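Local coordinates for possible substrate binding protein of ABC transporter system (Rhodopseudomonas palustris, PDB 3N0X), which probably binds branched-chain amino acids or related ligands in the periplasm as the receptor component of an ABC transporter, at residues G141-G154 with L196-A210. Sequence-based numbering, arbitrary orientation.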
loop_
_atom_site.group_PDB
_atom_site.type_symbol
_atom_site.label_atom_id
_atom_site.label_comp_id
_atom_site.label_asym_id
_atom_site.label_seq_id
_atom_site.Cartn_x
_atom_site.Cartn_y
_atom_site.Cartn_z
ATOM N N GLY A 141 -28.290 2.892 -2.486
ATOM C CA GLY A 141 -28.557 4.229 -3.045
ATOM C C GLY A 141 -27.417 4.865 -3.841
ATOM O O GLY A 141 -27.477 6.062 -4.179
ATOM N N VAL A 142 -26.389 4.074 -4.127
ATOM C CA VAL A 142 -25.236 4.525 -4.901
ATOM C C VAL A 142 -25.096 3.695 -6.185
ATOM O O VAL A 142 -25.210 2.466 -6.151
ATOM C CB VAL A 142 -23.950 4.368 -4.081
ATOM C CG1 VAL A 142 -22.706 4.693 -4.923
ATOM C CG2 VAL A 142 -23.991 5.250 -2.811
ATOM N N THR A 143 -24.839 4.386 -7.309
ATOM C CA THR A 143 -24.511 3.743 -8.581
ATOM C C THR A 143 -23.140 4.241 -8.991
ATOM O O THR A 143 -22.888 5.443 -8.927
ATOM C CB THR A 143 -25.543 4.074 -9.676
ATOM O OG1 THR A 143 -26.852 3.707 -9.176
ATOM C CG2 THR A 143 -25.254 3.298 -10.992
ATOM N N ILE A 144 -22.286 3.306 -9.436
ATOM C CA ILE A 144 -20.913 3.565 -9.772
ATOM C C ILE A 144 -20.639 3.181 -11.231
ATOM O O ILE A 144 -21.173 2.201 -11.749
ATOM C CB ILE A 144 -19.982 2.786 -8.825
ATOM C CG1 ILE A 144 -20.131 3.396 -7.431
ATOM C CG2 ILE A 144 -18.510 2.863 -9.276
ATOM C CD1 ILE A 144 -19.696 2.551 -6.348
ATOM N N ALA A 145 -19.830 4.003 -11.916
ATOM C CA ALA A 145 -19.193 3.617 -13.157
ATOM C C ALA A 145 -17.700 3.682 -12.917
ATOM O O ALA A 145 -17.208 4.627 -12.253
ATOM C CB ALA A 145 -19.544 4.596 -14.311
ATOM N N THR A 146 -16.953 2.755 -13.497
ATOM C CA THR A 146 -15.511 2.752 -13.287
ATOM C C THR A 146 -14.751 3.159 -14.557
ATOM O O THR A 146 -15.172 2.894 -15.669
ATOM C CB THR A 146 -15.000 1.361 -12.802
ATOM O OG1 THR A 146 -15.313 0.349 -13.767
ATOM C CG2 THR A 146 -15.622 0.959 -11.383
ATOM N N LEU A 147 -13.595 3.796 -14.353
ATOM C CA LEU A 147 -12.667 4.111 -15.433
ATOM C C LEU A 147 -11.319 3.547 -15.012
ATOM O O LEU A 147 -10.829 3.803 -13.904
ATOM C CB LEU A 147 -12.538 5.619 -15.649
ATOM C CG LEU A 147 -11.476 6.110 -16.642
ATOM C CD1 LEU A 147 -11.764 5.563 -18.042
ATOM C CD2 LEU A 147 -11.436 7.664 -16.621
ATOM N N ALA A 148 -10.690 2.834 -15.952
ATOM C CA ALA A 148 -9.394 2.208 -15.730
ATOM C C ALA A 148 -8.651 2.154 -17.043
ATOM O O ALA A 148 -9.251 2.292 -18.123
ATOM C CB ALA A 148 -9.574 0.777 -15.147
ATOM N N GLN A 149 -7.340 1.964 -16.942
ATOM C CA GLN A 149 -6.481 1.675 -18.093
ATOM C C GLN A 149 -6.626 0.202 -18.514
ATOM O O GLN A 149 -6.809 -0.697 -17.672
ATOM C CB GLN A 149 -5.038 1.952 -17.693
ATOM C CG GLN A 149 -4.790 3.416 -17.350
ATOM C CD GLN A 149 -3.627 3.626 -16.434
ATOM O OE1 GLN A 149 -3.569 3.101 -15.327
ATOM N NE2 GLN A 149 -2.636 4.381 -16.927
ATOM N N ASP A 150 -6.551 -0.028 -19.827
ATOM C CA ASP A 150 -6.739 -1.353 -20.406
ATOM C C ASP A 150 -5.446 -2.172 -20.293
ATOM O O ASP A 150 -4.755 -2.437 -21.290
ATOM C CB ASP A 150 -7.180 -1.183 -21.866
ATOM C CG ASP A 150 -7.735 -2.435 -22.470
ATOM O OD1 ASP A 150 -7.815 -3.450 -21.721
ATOM O OD2 ASP A 150 -8.138 -2.405 -23.658
ATOM N N TYR A 151 -5.140 -2.603 -19.069
ATOM C CA TYR A 151 -3.976 -3.473 -18.766
ATOM C C TYR A 151 -4.217 -4.148 -17.453
ATOM O O TYR A 151 -5.205 -3.838 -16.782
ATOM C CB TYR A 151 -2.634 -2.732 -18.838
ATOM C CG TYR A 151 -2.247 -1.836 -17.688
ATOM C CD1 TYR A 151 -3.175 -1.011 -17.047
ATOM C CD2 TYR A 151 -0.934 -1.816 -17.243
ATOM C CE1 TYR A 151 -2.789 -0.180 -15.998
ATOM C CE2 TYR A 151 -0.550 -1.016 -16.213
ATOM C CZ TYR A 151 -1.462 -0.179 -15.609
ATOM O OH TYR A 151 -1.057 0.610 -14.554
ATOM N N ALA A 152 -3.374 -5.112 -17.103
ATOM C CA ALA A 152 -3.703 -5.972 -15.966
ATOM C C ALA A 152 -3.963 -5.212 -14.665
ATOM O O ALA A 152 -4.914 -5.541 -13.942
ATOM C CB ALA A 152 -2.623 -7.047 -15.752
ATOM N N PHE A 153 -3.133 -4.216 -14.354
ATOM C CA PHE A 153 -3.334 -3.427 -13.133
ATOM C C PHE A 153 -4.745 -2.857 -13.058
ATOM O O PHE A 153 -5.440 -2.959 -12.011
ATOM C CB PHE A 153 -2.319 -2.290 -13.027
ATOM C CG PHE A 153 -2.546 -1.370 -11.814
ATOM C CD1 PHE A 153 -2.189 -1.800 -10.563
ATOM C CD2 PHE A 153 -3.090 -0.105 -11.966
ATOM C CE1 PHE A 153 -2.402 -0.993 -9.430
ATOM C CE2 PHE A 153 -3.306 0.738 -10.841
ATOM C CZ PHE A 153 -2.946 0.265 -9.562
ATOM N N GLY A 154 -5.175 -2.256 -14.151
ATOM C CA GLY A 154 -6.503 -1.643 -14.214
ATOM C C GLY A 154 -7.612 -2.683 -14.157
ATOM O O GLY A 154 -8.595 -2.550 -13.402
ATOM N N LEU A 196 -24.603 7.352 -16.219
ATOM C CA LEU A 196 -25.049 7.670 -14.892
ATOM C C LEU A 196 -26.123 8.764 -14.771
ATOM O O LEU A 196 -26.821 8.803 -13.761
ATOM C CB LEU A 196 -23.848 8.091 -14.066
ATOM C CG LEU A 196 -22.812 7.043 -13.744
ATOM C CD1 LEU A 196 -21.610 7.781 -13.031
ATOM C CD2 LEU A 196 -23.346 5.879 -12.883
ATOM N N LYS A 197 -26.183 9.680 -15.733
ATOM C CA LYS A 197 -26.938 10.906 -15.551
ATOM C C LYS A 197 -28.427 10.748 -15.253
ATOM O O LYS A 197 -29.017 11.651 -14.662
ATOM C CB LYS A 197 -26.761 11.852 -16.732
ATOM C CG LYS A 197 -27.347 11.337 -18.045
ATOM C CD LYS A 197 -27.030 12.312 -19.125
ATOM C CE LYS A 197 -27.462 11.789 -20.471
ATOM N NZ LYS A 197 -27.032 12.793 -21.535
ATOM N N ASP A 198 -29.025 9.642 -15.679
ATOM C CA ASP A 198 -30.456 9.446 -15.462
ATOM C C ASP A 198 -30.769 8.554 -14.264
ATOM O O ASP A 198 -31.941 8.298 -13.998
ATOM C CB ASP A 198 -31.116 8.898 -16.723
ATOM C CG ASP A 198 -31.146 9.908 -17.854
ATOM O OD1 ASP A 198 -31.243 11.141 -17.596
ATOM O OD2 ASP A 198 -31.084 9.474 -19.034
ATOM N N LYS A 199 -29.754 8.152 -13.503
ATOM C CA LYS A 199 -29.965 7.257 -12.376
ATOM C C LYS A 199 -30.483 8.051 -11.186
ATOM O O LYS A 199 -30.108 9.231 -10.984
ATOM C CB LYS A 199 -28.638 6.601 -11.957
ATOM C CG LYS A 199 -27.924 5.769 -13.016
ATOM C CD LYS A 199 -28.615 4.494 -13.390
ATOM C CE LYS A 199 -27.840 3.796 -14.529
ATOM N NZ LYS A 199 -28.577 2.653 -15.128
ATOM N N PRO A 200 -31.329 7.424 -10.374
ATOM C CA PRO A 200 -31.711 8.094 -9.141
ATOM C C PRO A 200 -30.579 7.948 -8.113
ATOM O O PRO A 200 -29.591 7.244 -8.385
ATOM C CB PRO A 200 -32.914 7.283 -8.677
ATOM C CG PRO A 200 -32.576 5.884 -9.098
ATOM C CD PRO A 200 -31.803 6.029 -10.415
ATOM N N GLY A 201 -30.692 8.605 -6.963
ATOM C CA GLY A 201 -29.693 8.442 -5.905
ATOM C C GLY A 201 -28.369 9.128 -6.188
ATOM O O GLY A 201 -28.313 10.146 -6.901
ATOM N N LYS A 202 -27.303 8.609 -5.573
ATOM C CA LYS A 202 -25.976 9.166 -5.741
ATOM C C LYS A 202 -25.260 8.438 -6.859
ATOM O O LYS A 202 -25.387 7.219 -6.987
ATOM C CB LYS A 202 -25.182 9.005 -4.442
ATOM C CG LYS A 202 -23.791 9.628 -4.451
ATOM C CD LYS A 202 -23.032 9.538 -3.080
ATOM C CE LYS A 202 -23.625 10.493 -2.081
ATOM N NZ LYS A 202 -22.713 10.627 -0.895
ATOM N N LYS A 203 -24.517 9.187 -7.653
ATOM C CA LYS A 203 -23.795 8.650 -8.810
ATOM C C LYS A 203 -22.330 9.015 -8.689
ATOM O O LYS A 203 -22.007 10.180 -8.443
ATOM C CB LYS A 203 -24.377 9.216 -10.081
ATOM C CG LYS A 203 -25.829 8.793 -10.350
ATOM C CD LYS A 203 -26.788 9.880 -10.078
ATOM C CE LYS A 203 -26.755 10.930 -11.144
ATOM N NZ LYS A 203 -27.583 12.142 -10.771
ATOM N N ILE A 204 -21.463 8.026 -8.863
ATOM C CA ILE A 204 -20.022 8.181 -8.661
ATOM C C ILE A 204 -19.253 7.522 -9.803
ATOM O O ILE A 204 -19.584 6.392 -10.189
ATOM C CB ILE A 204 -19.557 7.536 -7.349
ATOM C CG1 ILE A 204 -20.381 8.037 -6.139
ATOM C CG2 ILE A 204 -18.037 7.815 -7.111
ATOM C CD1 ILE A 204 -20.045 7.308 -4.800
ATOM N N ILE A 205 -18.271 8.222 -10.346
ATOM C CA ILE A 205 -17.278 7.634 -11.261
ATOM C C ILE A 205 -16.085 7.344 -10.367
ATOM O O ILE A 205 -15.503 8.284 -9.790
ATOM C CB ILE A 205 -16.867 8.583 -12.422
ATOM C CG1 ILE A 205 -18.087 8.858 -13.324
ATOM C CG2 ILE A 205 -15.679 7.996 -13.178
ATOM C CD1 ILE A 205 -17.864 10.006 -14.293
ATOM N N TRP A 206 -15.683 6.076 -10.277
ATOM C CA TRP A 206 -14.494 5.678 -9.518
ATOM C C TRP A 206 -13.375 5.398 -10.519
ATOM O O TRP A 206 -13.547 4.617 -11.460
ATOM C CB TRP A 206 -14.760 4.464 -8.604
ATOM C CG TRP A 206 -13.581 4.134 -7.780
ATOM C CD1 TRP A 206 -13.179 4.800 -6.672
ATOM C CD2 TRP A 206 -12.632 3.073 -7.969
ATOM N NE1 TRP A 206 -12.034 4.238 -6.152
ATOM C CE2 TRP A 206 -11.673 3.168 -6.915
ATOM C CE3 TRP A 206 -12.494 2.048 -8.907
ATOM C CZ2 TRP A 206 -10.602 2.277 -6.791
ATOM C CZ3 TRP A 206 -11.409 1.157 -8.771
ATOM C CH2 TRP A 206 -10.491 1.284 -7.714
ATOM N N VAL A 207 -12.236 6.052 -10.310
ATOM C CA VAL A 207 -11.099 5.942 -11.201
ATOM C C VAL A 207 -9.971 5.149 -10.530
ATOM O O VAL A 207 -9.658 5.338 -9.325
ATOM C CB VAL A 207 -10.605 7.328 -11.578
ATOM C CG1 VAL A 207 -9.420 7.249 -12.583
ATOM C CG2 VAL A 207 -11.743 8.161 -12.212
ATOM N N ILE A 208 -9.346 4.274 -11.314
ATOM C CA ILE A 208 -8.119 3.626 -10.910
ATOM C C ILE A 208 -7.131 3.962 -12.040
ATOM O O ILE A 208 -7.421 3.738 -13.220
ATOM C CB ILE A 208 -8.242 2.100 -10.640
ATOM C CG1 ILE A 208 -6.860 1.506 -10.336
ATOM C CG2 ILE A 208 -8.900 1.387 -11.816
ATOM C CD1 ILE A 208 -6.882 0.045 -9.889
ATOM N N TRP A 209 -5.976 4.492 -11.679
ATOM C CA TRP A 209 -5.034 4.971 -12.699
ATOM C C TRP A 209 -3.608 4.932 -12.130
ATOM O O TRP A 209 -3.382 5.324 -10.985
ATOM C CB TRP A 209 -5.383 6.404 -13.123
ATOM C CG TRP A 209 -4.917 6.764 -14.484
ATOM C CD1 TRP A 209 -3.733 7.364 -14.831
ATOM C CD2 TRP A 209 -5.618 6.539 -15.714
ATOM N NE1 TRP A 209 -3.677 7.552 -16.191
ATOM C CE2 TRP A 209 -4.816 7.056 -16.765
ATOM C CE3 TRP A 209 -6.865 5.993 -16.032
ATOM C CZ2 TRP A 209 -5.205 6.994 -18.086
ATOM C CZ3 TRP A 209 -7.253 5.951 -17.331
ATOM C CH2 TRP A 209 -6.422 6.435 -18.364
ATOM N N ALA A 210 -2.659 4.524 -12.955
ATOM C CA ALA A 210 -1.234 4.553 -12.585
ATOM C C ALA A 210 -0.494 5.374 -13.630
ATOM O O ALA A 210 -0.763 5.285 -14.807
ATOM C CB ALA A 210 -0.665 3.116 -12.506
HETATM O O HOH W 1 -27.710 5.591 -7.504
HETATM O O HOH W 2 -5.828 1.776 -14.480
#
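Parallel pairing of strand 142-149 with strand 202-207, the central pair of a four-stranded sheet in a periplasmic-binding-protein domain, starts where Lys202 N donates to Gly141 O (2.9 Å). Seven backbone bonds in all, this one included, keep one register as far as Ile208 N to Leu147 O, and the short strand axes cross at -24°. On one face Val142 CG1 meets Ile204 CD1 at 3.7 Å, and Ile144 CG2 reaches Trp206 CB; on the other, Leu196 puts CD2 against Thr143 CG2 and CD1 against Ala145 CB. Past the last backbone bond, the Gln149 side chain takes over the pairing: OE1 accepts from Ala210 N (2.9 Å), and NE2 donates to Ala210 O (3.0 Å) in its carbonyl plane. A water bonded to Gln149 N, Gln149 OE1 and Ile208 O bridges the splayed backbones. Gln149 CG stands anti to its carbonyl carbon (chi1 -63°) and the chain runs on extended, carrying the amide across the Trp209 indole, their planes 18° apart; Gln149 CG makes a CH-pi contact over the face, 3.3 Å from the centroid of the Trp209 six-membered ring. An alanine in place of Trp209 would probably leave the Gln149 amide without its flat support, freer to turn away from Ala210. Nearby, Phe153 CE2 touches Ile208 CG1 at 3.7 Å, joining the start of helix 152-165 to Ile208. Strands 171-178 and 229-233 flank the pair; Phe161 of helix 152-165 stacks on Trp206, whose NE1 bonds Asn133 of helix 126-137, and Phe185 meets Trp209 edge-to-face.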